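Periplasmic beta-glucosidase (Pseudomonas aeruginosa, PDB 6R5T) probably hydrolyses terminal, non-reducing beta-D-glucosyl residues of glucosides with release of beta-D-glucose, as a periplasmic enzyme of glycosyl hydrolase family 3. Local coordinates at residues R13-E18 with R69-P73; T232-L238 with L277-V283; N558-K562 with A650-Q656; T617-P623 with V641-G647. The protein carries 1 engineered substitution. Residues are numbered along the deposited sequence.

Contact 1. Residues R13-E18 with R69-P73; sequences RMSNAE and RLKIP
L70 packs on R13 and M14, just ahead of helix 16-22, its CD1 3.4 Å from M14 CG and CD2 3.7 Å from R13 CZ, over one face of that guanidinium. The helix opens with a capping box: S15, the N-cap residue (phi/psi -69/164), accepts E18 N on OG at 3.1 Å, while S15 N donates to E18 OE2 at 2.9 Å. R69, in the loop that leads into strand 75-78 of the TIM-barrel-like domain, adds a two-pronged salt bridge to the same carboxylate, R69 NE to E18 OE1 at 2.8 Å and R69 NH2 to E18 OE2 at 2.9 Å. Its chi1 and chi2 are t and chi3 is p. M14 (chi1 m, chi2 t, chi3 p) brings CE to 3.7 Å from I72 CD1, and both side chains also rest on L318 of helix 307-323. K71 turns the loop through phi/psi 59/40. A water links E18 OE1 to L70 N, 3.0 Å from each, and R69 NH2 also donates to R13 O at 2.7 Å.

Contact 2. Residues T232-L238 with L277-V283; sequences TANRWLL and LAIQAGV
The backbones come unusually close: R235 CA lies only 3.9 Å from A281 CA, which allows two CA-H...O contacts of 3.5 Å, R235 CA to A281 O and A278 CA to T232 O, a carbonyl with no other polar partner. A Schellman motif ends helix 271-281, with V283 N bonded to A278 O at 3.0 Å, a weak bond from G282 N to I279 O at 3.3 Å, and G282 as C-prime residue at phi/psi 124/21. Helix 235-245 begins opposite, N-capped by N234, whose OD1 accepts L237 N at 2.9 Å, and A281 CB sits 3.5 Å from A233 C. L238 (chi1 m, chi2 t) points its CD1 at V283 CG2, 3.5 Å away. A CB on G282 would crowd L238 CB and also jam against A281 O, which by itself calls for glycine. The junction joins two helices of the TIM-barrel-like domain beside strand 251-253, where T252 OG1 hydrogen-bonds to G282 O. Extended R235 (chi1 to chi3 t) donates from NH1 to Q280 O at 2.7 Å.

Contact 3. Residues N558-K562 with A650-Q656; sequences NPSGK and AGATVVQ
N558 begins a segment that runs almost parallel to the edge of 650-656, the end-to-end directions 10° apart, at the junction of the C-terminal and fibronectin type III-like domains. Its side chain (chi1 t) donates ND2 to A650 O at 2.9 Å, while OD1 serves Y616 N. A CB on G651 would collide with N558 ND2. Water carries the backbone across: one molecule lies 2.8 Å from N558 O and 3.0 Å from A652 N. Another joins P559 O and A652 O, 2.8 Å from each. P559 itself points away, but S560 turns back, its CB 3.8 Å from A652 CB, with the two CA atoms 5.3 Å apart. K562 (chi1 m, chi2 and chi3 t, chi4 m) then reaches across the strand, CE 3.2 Å from T653 OG1 and CD 3.9 Å from V654 CB. Its NZ bonds to G613 O and L720 O, and through a water, 3.2 Å from K562 NZ and 2.5 Å from T653 OG1, approaches the strand. Strand 651-660 is itself flanked in its sheet by 672-681 and 712-719, with V655 turned from K562 toward strand 686-694.

Contact 4. Residues T617-P623 with V641-G647; sequences TEFSLSP and VTLSNSG
This is antiparallel strand pairing at the edge of the fibronectin type III-like domain, where 619-621 runs beside 641-645 with axes 4.7 Å apart and directions at 160°. F619 faces N645 and L621 faces L643 as non-hydrogen-bonded pairs, with CA-CA distances of 4.6 and 4.7 Å. Between them S620 and S644 form the hydrogen-bonded pair, S620 N to S644 O and S644 N to S620 O both at 2.9 Å. The pairing continues with S622 N to T642 O at 2.9 Å, but at the return bond a side chain stands in for the backbone: T642 N donates to S622 OG at 2.8 Å, with S622 chi1 p. F619, L621, L643 and N645 share one face, L621 CD2 lying 3.8 Å from L643 CD1 and F619 CB 4.0 Å from L643 CD1; F619 and L643 also rest on T653 of strand 651-660. S620 and S644 lie on the other face, where S620 OG and S646 OG are hydrogen-bonded at 3.0 Å. Toward the open end S646 N donates to E618 O at 2.8 Å and T617 OG1 to N645 OD1 at 2.7 Å. N645 OD1 also accepts G647 N at 3.1 Å, an Asx turn that ends the strand. With a largely apolar face turned to a second sheet and a polar one turned away, the pair is typical of the immunoglobulin-like beta sandwich.

In the fold
From the N terminus, contact 1 closes a loop of 50 residues, tying the start of helix 16-22 to the approach to strand 75-78. Contact 2 follows in series, closing a 38-residue loop between helices 235-245 and 271-281. The two lie in the same N-terminal domain, their centres about 25 Å apart. Across the chain's centre, contact 3 ties a loop after helix 545-553 to strand 651-660, and contact 4 is nested inside the loop it closes. Their centres are about 11 Å apart and they touch: the F619 ring meets G651, A652 and T653, so the 619-626 and 636-645 pair packs on strand 651-660 of the second sheet.

Contact 1. Residues R13-E18 with R69-P73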
loop_
_atom_site.group_PDB
_atom_site.type_symbol
_atom_site.label_atom_id
_atom_site.label_comp_id
_atom_site.label_asym_id
_atom_site.label_seq_id
_atom_site.Cartn_x
_atom_site.Cartn_y
_atom_site.Cartn_z
ATOM N N ARG A 13 2.395 42.116 -30.073
ATOM C CA ARG A 13 1.326 43.129 -29.931
ATOM C C ARG A 13 0.800 43.179 -28.493
ATOM O O ARG A 13 0.001 44.083 -28.155
ATOM C CB ARG A 13 0.165 42.811 -30.874
ATOM C CG ARG A 13 0.532 42.651 -32.340
ATOM C CD ARG A 13 -0.690 42.376 -33.204
ATOM N NE ARG A 13 -1.553 43.518 -33.111
ATOM C CZ ARG A 13 -2.743 43.663 -33.664
ATOM N NH1 ARG A 13 -3.235 42.700 -34.411
ATOM N NH2 ARG A 13 -3.420 44.778 -33.440
ATOM N N MET A 14 1.091 42.147 -27.686
ATOM C CA MET A 14 0.336 41.925 -26.436
ATOM C C MET A 14 1.039 42.561 -25.250
ATOM O O MET A 14 2.239 42.402 -25.073
ATOM C CB MET A 14 0.147 40.418 -26.192
ATOM C CG MET A 14 -0.742 39.824 -27.226
ATOM S SD MET A 14 -0.729 37.985 -27.145
ATOM C CE MET A 14 -1.744 37.768 -25.676
ATOM N N SER A 15 0.248 43.232 -24.421
ATOM C CA SER A 15 0.677 43.687 -23.089
ATOM C C SER A 15 0.856 42.456 -22.209
ATOM O O SER A 15 0.226 41.394 -22.512
ATOM C CB SER A 15 -0.297 44.624 -22.427
ATOM O OG SER A 15 -1.540 44.006 -22.215
ATOM N N ASN A 16 1.542 42.630 -21.106
ATOM C CA ASN A 16 1.580 41.518 -20.119
ATOM C C ASN A 16 0.189 41.214 -19.594
ATOM O O ASN A 16 -0.127 40.014 -19.377
ATOM C CB ASN A 16 2.571 41.771 -18.997
ATOM C CG ASN A 16 3.959 41.284 -19.359
ATOM O OD1 ASN A 16 4.205 40.741 -20.439
ATOM N ND2 ASN A 16 4.878 41.492 -18.441
ATOM N N ALA A 17 -0.683 42.207 -19.427
ATOM C CA ALA A 17 -2.062 41.940 -18.992
ATOM C C ALA A 17 -2.733 40.970 -19.967
ATOM O O ALA A 17 -3.491 40.024 -19.541
ATOM C CB ALA A 17 -2.789 43.253 -18.865
ATOM N N GLU A 18 -2.560 41.227 -21.268
ATOM C CA GLU A 18 -3.175 40.396 -22.321
ATOM C C GLU A 18 -2.548 38.991 -22.312
ATOM O O GLU A 18 -3.292 38.000 -22.476
ATOM C CB GLU A 18 -3.032 41.082 -23.686
ATOM C CG GLU A 18 -4.004 42.251 -23.823
ATOM C CD GLU A 18 -3.698 43.248 -24.944
ATOM O OE1 GLU A 18 -4.682 43.866 -25.382
ATOM O OE2 GLU A 18 -2.527 43.352 -25.411
ATOM N N ARG A 69 -9.687 44.124 -27.321
ATOM C CA ARG A 69 -8.769 44.843 -28.248
ATOM C C ARG A 69 -8.239 43.901 -29.320
ATOM O O ARG A 69 -8.329 44.229 -30.508
ATOM C CB ARG A 69 -7.664 45.494 -27.449
ATOM C CG ARG A 69 -6.770 46.378 -28.301
ATOM C CD ARG A 69 -5.616 46.909 -27.483
ATOM N NE ARG A 69 -4.526 45.930 -27.340
ATOM C CZ ARG A 69 -3.473 45.829 -28.145
ATOM N NH1 ARG A 69 -3.403 46.545 -29.267
ATOM N NH2 ARG A 69 -2.527 44.953 -27.860
ATOM N N LEU A 70 -7.692 42.737 -28.930
ATOM C CA LEU A 70 -7.069 41.810 -29.916
ATOM C C LEU A 70 -8.002 40.711 -30.442
ATOM O O LEU A 70 -7.622 40.085 -31.433
ATOM C CB LEU A 70 -5.808 41.199 -29.297
ATOM C CG LEU A 70 -4.663 42.181 -29.064
ATOM C CD1 LEU A 70 -3.503 41.517 -28.342
ATOM C CD2 LEU A 70 -4.194 42.769 -30.382
ATOM N N LYS A 71 -9.152 40.503 -29.828
ATOM C CA LYS A 71 -10.182 39.552 -30.298
ATOM C C LYS A 71 -9.584 38.140 -30.367
ATOM O O LYS A 71 -9.875 37.424 -31.310
ATOM C CB LYS A 71 -10.750 40.019 -31.649
ATOM C CG LYS A 71 -11.294 41.454 -31.532
ATOM C CD LYS A 71 -11.670 42.141 -32.796
ATOM C CE LYS A 71 -12.133 43.565 -32.534
ATOM N NZ LYS A 71 -11.010 44.416 -32.093
ATOM N N ILE A 72 -8.760 37.765 -29.394
ATOM C CA ILE A 72 -8.176 36.392 -29.377
ATOM C C ILE A 72 -9.305 35.453 -28.967
ATOM O O ILE A 72 -9.888 35.622 -27.898
ATOM C CB ILE A 72 -6.968 36.315 -28.424
ATOM C CG1 ILE A 72 -5.819 37.224 -28.890
ATOM C CG2 ILE A 72 -6.516 34.876 -28.292
ATOM C CD1 ILE A 72 -4.716 37.353 -27.913
ATOM N N PRO A 73 -9.611 34.425 -29.787
ATOM C CA PRO A 73 -10.722 33.530 -29.489
ATOM C C PRO A 73 -10.451 32.652 -28.255
ATOM O O PRO A 73 -9.289 32.390 -27.922
ATOM C CB PRO A 73 -10.827 32.619 -30.683
ATOM C CG PRO A 73 -9.448 32.594 -31.216
ATOM C CD PRO A 73 -8.924 34.019 -31.015
HETATM O O HOH W 1 -7.094 42.220 -26.061
#

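Contact 2. Residues T232-L238 with L277-V283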
loop_
_atom_site.group_PDB
_atom_site.type_symbol
_atom_site.label_atom_id
_atom_site.label_comp_id
_atom_site.label_asym_id
_atom_site.label_seq_id
_atom_site.Cartn_x
_atom_site.Cartn_y
_atom_site.Cartn_z
ATOM N N THR A 232 2.094 19.979 -9.439
ATOM C CA THR A 232 1.856 21.383 -9.863
ATOM C C THR A 232 3.103 22.224 -9.621
ATOM O O THR A 232 3.236 23.269 -10.304
ATOM C CB THR A 232 0.634 21.913 -9.134
ATOM O OG1 THR A 232 -0.435 21.018 -9.409
ATOM C CG2 THR A 232 0.251 23.318 -9.575
ATOM N N ALA A 233 3.989 21.843 -8.685
ATOM C CA ALA A 233 5.228 22.604 -8.390
ATOM C C ALA A 233 6.479 21.829 -8.777
ATOM O O ALA A 233 7.560 22.153 -8.253
ATOM C CB ALA A 233 5.290 22.944 -6.934
ATOM N N ASN A 234 6.348 20.815 -9.610
ATOM C CA ASN A 234 7.423 19.827 -9.833
ATOM C C ASN A 234 8.139 20.139 -11.140
ATOM O O ASN A 234 7.696 19.689 -12.215
ATOM C CB ASN A 234 6.829 18.425 -9.787
ATOM C CG ASN A 234 7.901 17.395 -9.569
ATOM O OD1 ASN A 234 8.938 17.444 -10.247
ATOM N ND2 ASN A 234 7.619 16.430 -8.692
ATOM N N ARG A 235 9.198 20.950 -11.065
ATOM C CA ARG A 235 9.912 21.366 -12.285
ATOM C C ARG A 235 10.599 20.169 -12.958
ATOM O O ARG A 235 10.658 20.112 -14.197
ATOM C CB ARG A 235 10.912 22.464 -11.950
ATOM C CG ARG A 235 11.524 23.114 -13.183
ATOM C CD ARG A 235 12.382 24.313 -12.793
ATOM N NE ARG A 235 13.273 24.552 -13.915
ATOM C CZ ARG A 235 13.002 25.277 -14.978
ATOM N NH1 ARG A 235 11.862 25.960 -15.059
ATOM N NH2 ARG A 235 13.906 25.346 -15.948
ATOM N N TRP A 236 11.018 19.188 -12.177
ATOM C CA TRP A 236 11.615 17.974 -12.749
ATOM C C TRP A 236 10.566 17.327 -13.661
ATOM O O TRP A 236 10.830 16.950 -14.818
ATOM C CB TRP A 236 12.124 17.061 -11.629
ATOM C CG TRP A 236 12.466 15.738 -12.198
ATOM C CD1 TRP A 236 13.596 15.456 -12.928
ATOM C CD2 TRP A 236 11.615 14.578 -12.258
ATOM N NE1 TRP A 236 13.517 14.173 -13.404
ATOM C CE2 TRP A 236 12.319 13.618 -13.007
ATOM C CE3 TRP A 236 10.361 14.250 -11.730
ATOM C CZ2 TRP A 236 11.788 12.350 -13.231
ATOM C CZ3 TRP A 236 9.841 12.994 -11.953
ATOM C CH2 TRP A 236 10.538 12.070 -12.718
ATOM N N LEU A 237 9.357 17.162 -13.144
ATOM C CA LEU A 237 8.311 16.477 -13.930
ATOM C C LEU A 237 7.890 17.293 -15.151
ATOM O O LEU A 237 7.760 16.708 -16.252
ATOM C CB LEU A 237 7.125 16.198 -13.006
ATOM C CG LEU A 237 5.965 15.458 -13.640
ATOM C CD1 LEU A 237 6.231 13.979 -13.699
ATOM C CD2 LEU A 237 4.676 15.742 -12.880
ATOM N N LEU A 238 7.614 18.590 -14.973
ATOM C CA LEU A 238 6.862 19.328 -16.005
ATOM C C LEU A 238 7.832 19.936 -17.012
ATOM O O LEU A 238 7.390 20.269 -18.104
ATOM C CB LEU A 238 6.037 20.416 -15.333
ATOM C CG LEU A 238 4.968 19.942 -14.379
ATOM C CD1 LEU A 238 4.240 21.161 -13.869
ATOM C CD2 LEU A 238 4.035 18.959 -15.048
ATOM N N LEU A 277 5.811 29.219 -7.817
ATOM C CA LEU A 277 6.229 27.793 -7.924
ATOM C C LEU A 277 5.577 27.161 -9.153
ATOM O O LEU A 277 6.266 26.470 -9.889
ATOM C CB LEU A 277 5.852 27.041 -6.659
ATOM C CG LEU A 277 6.638 27.410 -5.418
ATOM C CD1 LEU A 277 6.075 26.717 -4.190
ATOM C CD2 LEU A 277 8.107 27.083 -5.595
ATOM N N ALA A 278 4.286 27.371 -9.364
ATOM C CA ALA A 278 3.563 26.707 -10.472
ATOM C C ALA A 278 4.081 27.191 -11.831
ATOM O O ALA A 278 4.380 26.389 -12.694
ATOM C CB ALA A 278 2.097 26.951 -10.325
ATOM N N ILE A 279 4.210 28.498 -12.040
ATOM C CA ILE A 279 4.582 28.973 -13.396
ATOM C C ILE A 279 6.032 28.580 -13.682
ATOM O O ILE A 279 6.320 28.161 -14.809
ATOM C CB ILE A 279 4.291 30.480 -13.609
ATOM C CG1 ILE A 279 4.262 30.709 -15.135
ATOM C CG2 ILE A 279 5.261 31.343 -12.826
ATOM C CD1 ILE A 279 3.634 31.965 -15.628
ATOM N N GLN A 280 6.915 28.637 -12.690
ATOM C CA GLN A 280 8.341 28.305 -12.930
ATOM C C GLN A 280 8.517 26.789 -13.078
ATOM O O GLN A 280 9.444 26.356 -13.816
ATOM C CB GLN A 280 9.219 28.938 -11.863
ATOM C CG GLN A 280 9.167 30.463 -11.958
ATOM C CD GLN A 280 10.437 31.115 -11.468
ATOM O OE1 GLN A 280 11.066 31.899 -12.220
ATOM N NE2 GLN A 280 10.788 30.820 -10.223
ATOM N N ALA A 281 7.642 25.990 -12.487
ATOM C CA ALA A 281 7.705 24.537 -12.664
ATOM C C ALA A 281 7.334 24.117 -14.072
ATOM O O ALA A 281 7.900 23.139 -14.575
ATOM C CB ALA A 281 6.852 23.851 -11.630
ATOM N N GLY A 282 6.465 24.882 -14.705
ATOM C CA GLY A 282 6.038 24.616 -16.081
ATOM C C GLY A 282 4.539 24.486 -16.246
ATOM O O GLY A 282 4.134 23.950 -17.293
ATOM N N VAL A 283 3.732 25.012 -15.323
ATOM C CA VAL A 283 2.257 25.021 -15.493
ATOM C C VAL A 283 1.873 26.263 -16.310
ATOM O O VAL A 283 2.212 27.374 -15.860
ATOM C CB VAL A 283 1.549 25.012 -14.146
ATOM C CG1 VAL A 283 0.066 25.163 -14.337
ATOM C CG2 VAL A 283 1.870 23.751 -13.362
HETATM O O HOH W 2 5.929 22.383 -18.890
#

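Contact 3. Residues N558-K562 with A650-Q656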
loop_
_atom_site.group_PDB
_atom_site.type_symbol
_atom_site.label_atom_id
_atom_site.label_comp_id
_atom_site.label_asym_id
_atom_site.label_seq_id
_atom_site.Cartn_x
_atom_site.Cartn_y
_atom_site.Cartn_z
ATOM N N ASN A 558 -21.959 -13.251 -27.883
ATOM C CA ASN A 558 -21.203 -14.172 -27.023
ATOM C C ASN A 558 -20.220 -13.325 -26.208
ATOM O O ASN A 558 -19.318 -12.736 -26.761
ATOM C CB ASN A 558 -20.483 -15.206 -27.869
ATOM C CG ASN A 558 -19.943 -16.342 -27.074
ATOM O OD1 ASN A 558 -19.811 -16.234 -25.855
ATOM N ND2 ASN A 558 -19.517 -17.410 -27.763
ATOM N N PRO A 559 -20.294 -13.325 -24.868
ATOM C CA PRO A 559 -19.378 -12.467 -24.111
ATOM C C PRO A 559 -17.908 -12.697 -24.494
ATOM O O PRO A 559 -17.407 -13.839 -24.581
ATOM C CB PRO A 559 -19.665 -12.793 -22.662
ATOM C CG PRO A 559 -20.657 -13.912 -22.634
ATOM C CD PRO A 559 -21.194 -14.118 -24.029
ATOM N N SER A 560 -17.199 -11.583 -24.652
ATOM C CA SER A 560 -15.801 -11.587 -25.149
ATOM C C SER A 560 -14.914 -10.697 -24.277
ATOM O O SER A 560 -13.683 -10.653 -24.543
ATOM C CB SER A 560 -15.723 -11.174 -26.594
ATOM O OG SER A 560 -16.395 -9.948 -26.805
ATOM N N GLY A 561 -15.471 -10.042 -23.274
ATOM C CA GLY A 561 -14.675 -9.125 -22.447
ATOM C C GLY A 561 -13.719 -9.914 -21.580
ATOM O O GLY A 561 -14.003 -11.068 -21.181
ATOM N N LYS A 562 -12.568 -9.303 -21.284
ATOM C CA LYS A 562 -11.593 -9.875 -20.349
ATOM C C LYS A 562 -11.096 -8.793 -19.423
ATOM O O LYS A 562 -10.867 -7.663 -19.855
ATOM C CB LYS A 562 -10.456 -10.556 -21.133
ATOM C CG LYS A 562 -10.903 -11.936 -21.686
ATOM C CD LYS A 562 -9.834 -12.658 -22.365
ATOM C CE LYS A 562 -10.247 -14.041 -22.833
ATOM N NZ LYS A 562 -10.267 -15.017 -21.700
ATOM N N ALA A 650 -20.341 -19.195 -32.210
ATOM C CA ALA A 650 -19.366 -18.195 -32.629
ATOM C C ALA A 650 -19.007 -17.338 -31.416
ATOM O O ALA A 650 -19.848 -17.078 -30.579
ATOM C CB ALA A 650 -19.929 -17.353 -33.738
ATOM N N GLY A 651 -17.775 -16.879 -31.362
ATOM C CA GLY A 651 -17.404 -15.916 -30.314
ATOM C C GLY A 651 -15.975 -15.479 -30.464
ATOM O O GLY A 651 -15.170 -16.138 -31.158
ATOM N N ALA A 652 -15.648 -14.432 -29.722
ATOM C CA ALA A 652 -14.280 -13.921 -29.681
ATOM C C ALA A 652 -13.633 -14.273 -28.335
ATOM O O ALA A 652 -14.329 -14.464 -27.313
ATOM C CB ALA A 652 -14.287 -12.436 -29.934
ATOM N N THR A 653 -12.314 -14.326 -28.400
ATOM C CA THR A 653 -11.452 -14.367 -27.205
ATOM C C THR A 653 -10.212 -13.538 -27.504
ATOM O O THR A 653 -10.090 -12.927 -28.591
ATOM C CB THR A 653 -11.123 -15.799 -26.788
ATOM O OG1 THR A 653 -10.434 -15.750 -25.529
ATOM C CG2 THR A 653 -10.226 -16.508 -27.769
ATOM N N VAL A 654 -9.370 -13.403 -26.499
ATOM C CA VAL A 654 -8.169 -12.547 -26.618
ATOM C C VAL A 654 -6.958 -13.427 -26.312
ATOM O O VAL A 654 -6.827 -13.915 -25.142
ATOM C CB VAL A 654 -8.213 -11.351 -25.670
ATOM C CG1 VAL A 654 -6.980 -10.470 -25.884
ATOM C CG2 VAL A 654 -9.526 -10.563 -25.833
ATOM N N VAL A 655 -6.090 -13.604 -27.291
ATOM C CA VAL A 655 -4.822 -14.334 -27.111
ATOM C C VAL A 655 -3.794 -13.355 -26.583
ATOM O O VAL A 655 -3.614 -12.269 -27.193
ATOM C CB VAL A 655 -4.350 -14.991 -28.404
ATOM C CG1 VAL A 655 -3.081 -15.777 -28.149
ATOM C CG2 VAL A 655 -5.430 -15.905 -28.959
ATOM N N GLN A 656 -3.213 -13.678 -25.438
ATOM C CA GLN A 656 -2.307 -12.752 -24.733
ATOM C C GLN A 656 -0.880 -13.300 -24.769
ATOM O O GLN A 656 -0.710 -14.494 -24.548
ATOM C CB GLN A 656 -2.779 -12.595 -23.284
ATOM C CG GLN A 656 -4.194 -12.037 -23.250
ATOM C CD GLN A 656 -4.993 -12.485 -22.049
ATOM O OE1 GLN A 656 -4.487 -12.460 -20.912
ATOM N NE2 GLN A 656 -6.270 -12.803 -22.267
HETATM O O HOH W 3 -17.991 -12.626 -29.168
HETATM O O HOH W 4 -16.894 -15.359 -26.840
HETATM O O HOH W 5 -14.324 -14.837 -24.593
HETATM O O HOH W 6 -11.207 -17.316 -23.726
#

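Contact 4. Residues T617-P623 with V641-G647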
loop_
_atom_site.group_PDB
_atom_site.type_symbol
_atom_site.label_atom_id
_atom_site.label_comp_id
_atom_site.label_asym_id
_atom_site.label_seq_id
_atom_site.Cartn_x
_atom_site.Cartn_y
_atom_site.Cartn_z
ATOM N N THR A 617 -18.668 -20.346 -25.767
ATOM C CA THR A 617 -17.965 -21.430 -26.489
ATOM C C THR A 617 -16.655 -21.746 -25.793
ATOM O O THR A 617 -16.330 -21.151 -24.768
ATOM C CB THR A 617 -17.816 -21.031 -27.958
ATOM O OG1 THR A 617 -17.573 -22.218 -28.692
ATOM C CG2 THR A 617 -16.701 -20.030 -28.194
ATOM N N GLU A 618 -15.938 -22.697 -26.333
ATOM C CA GLU A 618 -14.613 -23.097 -25.797
ATOM C C GLU A 618 -13.574 -22.842 -26.881
ATOM O O GLU A 618 -13.888 -22.933 -28.086
ATOM C CB GLU A 618 -14.572 -24.566 -25.362
ATOM C CG GLU A 618 -15.151 -24.791 -23.972
ATOM C CD GLU A 618 -14.437 -24.166 -22.773
ATOM O OE1 GLU A 618 -13.297 -23.651 -22.901
ATOM O OE2 GLU A 618 -15.052 -24.159 -21.703
ATOM N N PHE A 619 -12.385 -22.503 -26.447
ATOM C CA PHE A 619 -11.264 -22.233 -27.354
ATOM C C PHE A 619 -10.093 -23.146 -27.007
ATOM O O PHE A 619 -9.934 -23.619 -25.839
ATOM C CB PHE A 619 -10.860 -20.761 -27.286
ATOM C CG PHE A 619 -11.936 -19.797 -27.727
ATOM C CD1 PHE A 619 -12.077 -19.442 -29.065
ATOM C CD2 PHE A 619 -12.798 -19.231 -26.798
ATOM C CE1 PHE A 619 -13.065 -18.539 -29.455
ATOM C CE2 PHE A 619 -13.764 -18.327 -27.187
ATOM C CZ PHE A 619 -13.920 -18.011 -28.533
ATOM N N SER A 620 -9.318 -23.437 -28.033
ATOM C CA SER A 620 -8.094 -24.274 -27.942
ATOM C C SER A 620 -6.934 -23.509 -28.554
ATOM O O SER A 620 -7.129 -22.754 -29.521
ATOM C CB SER A 620 -8.267 -25.604 -28.615
ATOM O OG SER A 620 -9.394 -26.308 -28.082
ATOM N N LEU A 621 -5.755 -23.606 -27.951
ATOM C CA LEU A 621 -4.500 -23.062 -28.527
ATOM C C LEU A 621 -3.585 -24.240 -28.826
ATOM O O LEU A 621 -3.487 -25.168 -28.006
ATOM C CB LEU A 621 -3.787 -22.093 -27.580
ATOM C CG LEU A 621 -4.435 -20.728 -27.384
ATOM C CD1 LEU A 621 -3.856 -19.973 -26.218
ATOM C CD2 LEU A 621 -4.261 -19.907 -28.631
ATOM N N SER A 622 -2.970 -24.218 -29.999
ATOM C CA SER A 622 -1.925 -25.184 -30.369
ATOM C C SER A 622 -0.678 -24.825 -29.575
ATOM O O SER A 622 -0.599 -23.768 -28.941
ATOM C CB SER A 622 -1.684 -25.146 -31.848
ATOM O OG SER A 622 -1.042 -23.939 -32.250
ATOM N N PRO A 623 0.361 -25.682 -29.610
ATOM C CA PRO A 623 1.582 -25.397 -28.867
ATOM C C PRO A 623 2.233 -24.127 -29.393
ATOM O O PRO A 623 2.232 -23.865 -30.601
ATOM C CB PRO A 623 2.461 -26.621 -29.164
ATOM C CG PRO A 623 1.483 -27.686 -29.534
ATOM C CD PRO A 623 0.412 -26.980 -30.322
ATOM N N VAL A 641 1.056 -19.235 -32.696
ATOM C CA VAL A 641 0.107 -20.168 -32.086
ATOM C C VAL A 641 -1.150 -20.175 -32.957
ATOM O O VAL A 641 -1.467 -19.127 -33.543
ATOM C CB VAL A 641 -0.152 -19.747 -30.637
ATOM C CG1 VAL A 641 -0.958 -18.447 -30.551
ATOM C CG2 VAL A 641 -0.730 -20.859 -29.844
ATOM N N THR A 642 -1.816 -21.311 -33.021
ATOM C CA THR A 642 -3.121 -21.403 -33.708
ATOM C C THR A 642 -4.211 -21.406 -32.651
ATOM O O THR A 642 -4.208 -22.303 -31.779
ATOM C CB THR A 642 -3.205 -22.605 -34.653
ATOM O OG1 THR A 642 -2.148 -22.368 -35.587
ATOM C CG2 THR A 642 -4.524 -22.681 -35.395
ATOM N N LEU A 643 -5.170 -20.502 -32.815
ATOM C CA LEU A 643 -6.390 -20.456 -31.983
ATOM C C LEU A 643 -7.523 -21.153 -32.722
ATOM O O LEU A 643 -7.737 -20.812 -33.908
ATOM C CB LEU A 643 -6.739 -19.003 -31.714
ATOM C CG LEU A 643 -8.040 -18.771 -30.957
ATOM C CD1 LEU A 643 -7.935 -19.197 -29.502
ATOM C CD2 LEU A 643 -8.478 -17.317 -31.070
ATOM N N SER A 644 -8.272 -21.994 -32.032
ATOM C CA SER A 644 -9.460 -22.688 -32.600
ATOM C C SER A 644 -10.680 -22.482 -31.708
ATOM O O SER A 644 -10.544 -22.465 -30.470
ATOM C CB SER A 644 -9.186 -24.172 -32.762
ATOM O OG SER A 644 -7.988 -24.369 -33.472
ATOM N N ASN A 645 -11.842 -22.345 -32.307
ATOM C CA ASN A 645 -13.114 -22.376 -31.585
ATOM C C ASN A 645 -13.541 -23.838 -31.570
ATOM O O ASN A 645 -13.902 -24.388 -32.640
ATOM C CB ASN A 645 -14.135 -21.464 -32.262
ATOM C CG ASN A 645 -15.461 -21.379 -31.556
ATOM O OD1 ASN A 645 -15.806 -22.272 -30.779
ATOM N ND2 ASN A 645 -16.239 -20.349 -31.849
ATOM N N SER A 646 -13.430 -24.463 -30.410
ATOM C CA SER A 646 -13.696 -25.909 -30.277
ATOM C C SER A 646 -15.080 -26.161 -29.664
ATOM O O SER A 646 -15.347 -27.322 -29.262
ATOM C CB SER A 646 -12.566 -26.551 -29.490
ATOM O OG SER A 646 -12.398 -25.910 -28.249
ATOM N N GLY A 647 -15.952 -25.151 -29.595
ATOM C CA GLY A 647 -17.323 -25.258 -29.079
ATOM C C GLY A 647 -18.389 -25.098 -30.161
ATOM O O GLY A 647 -18.082 -25.221 -31.359
#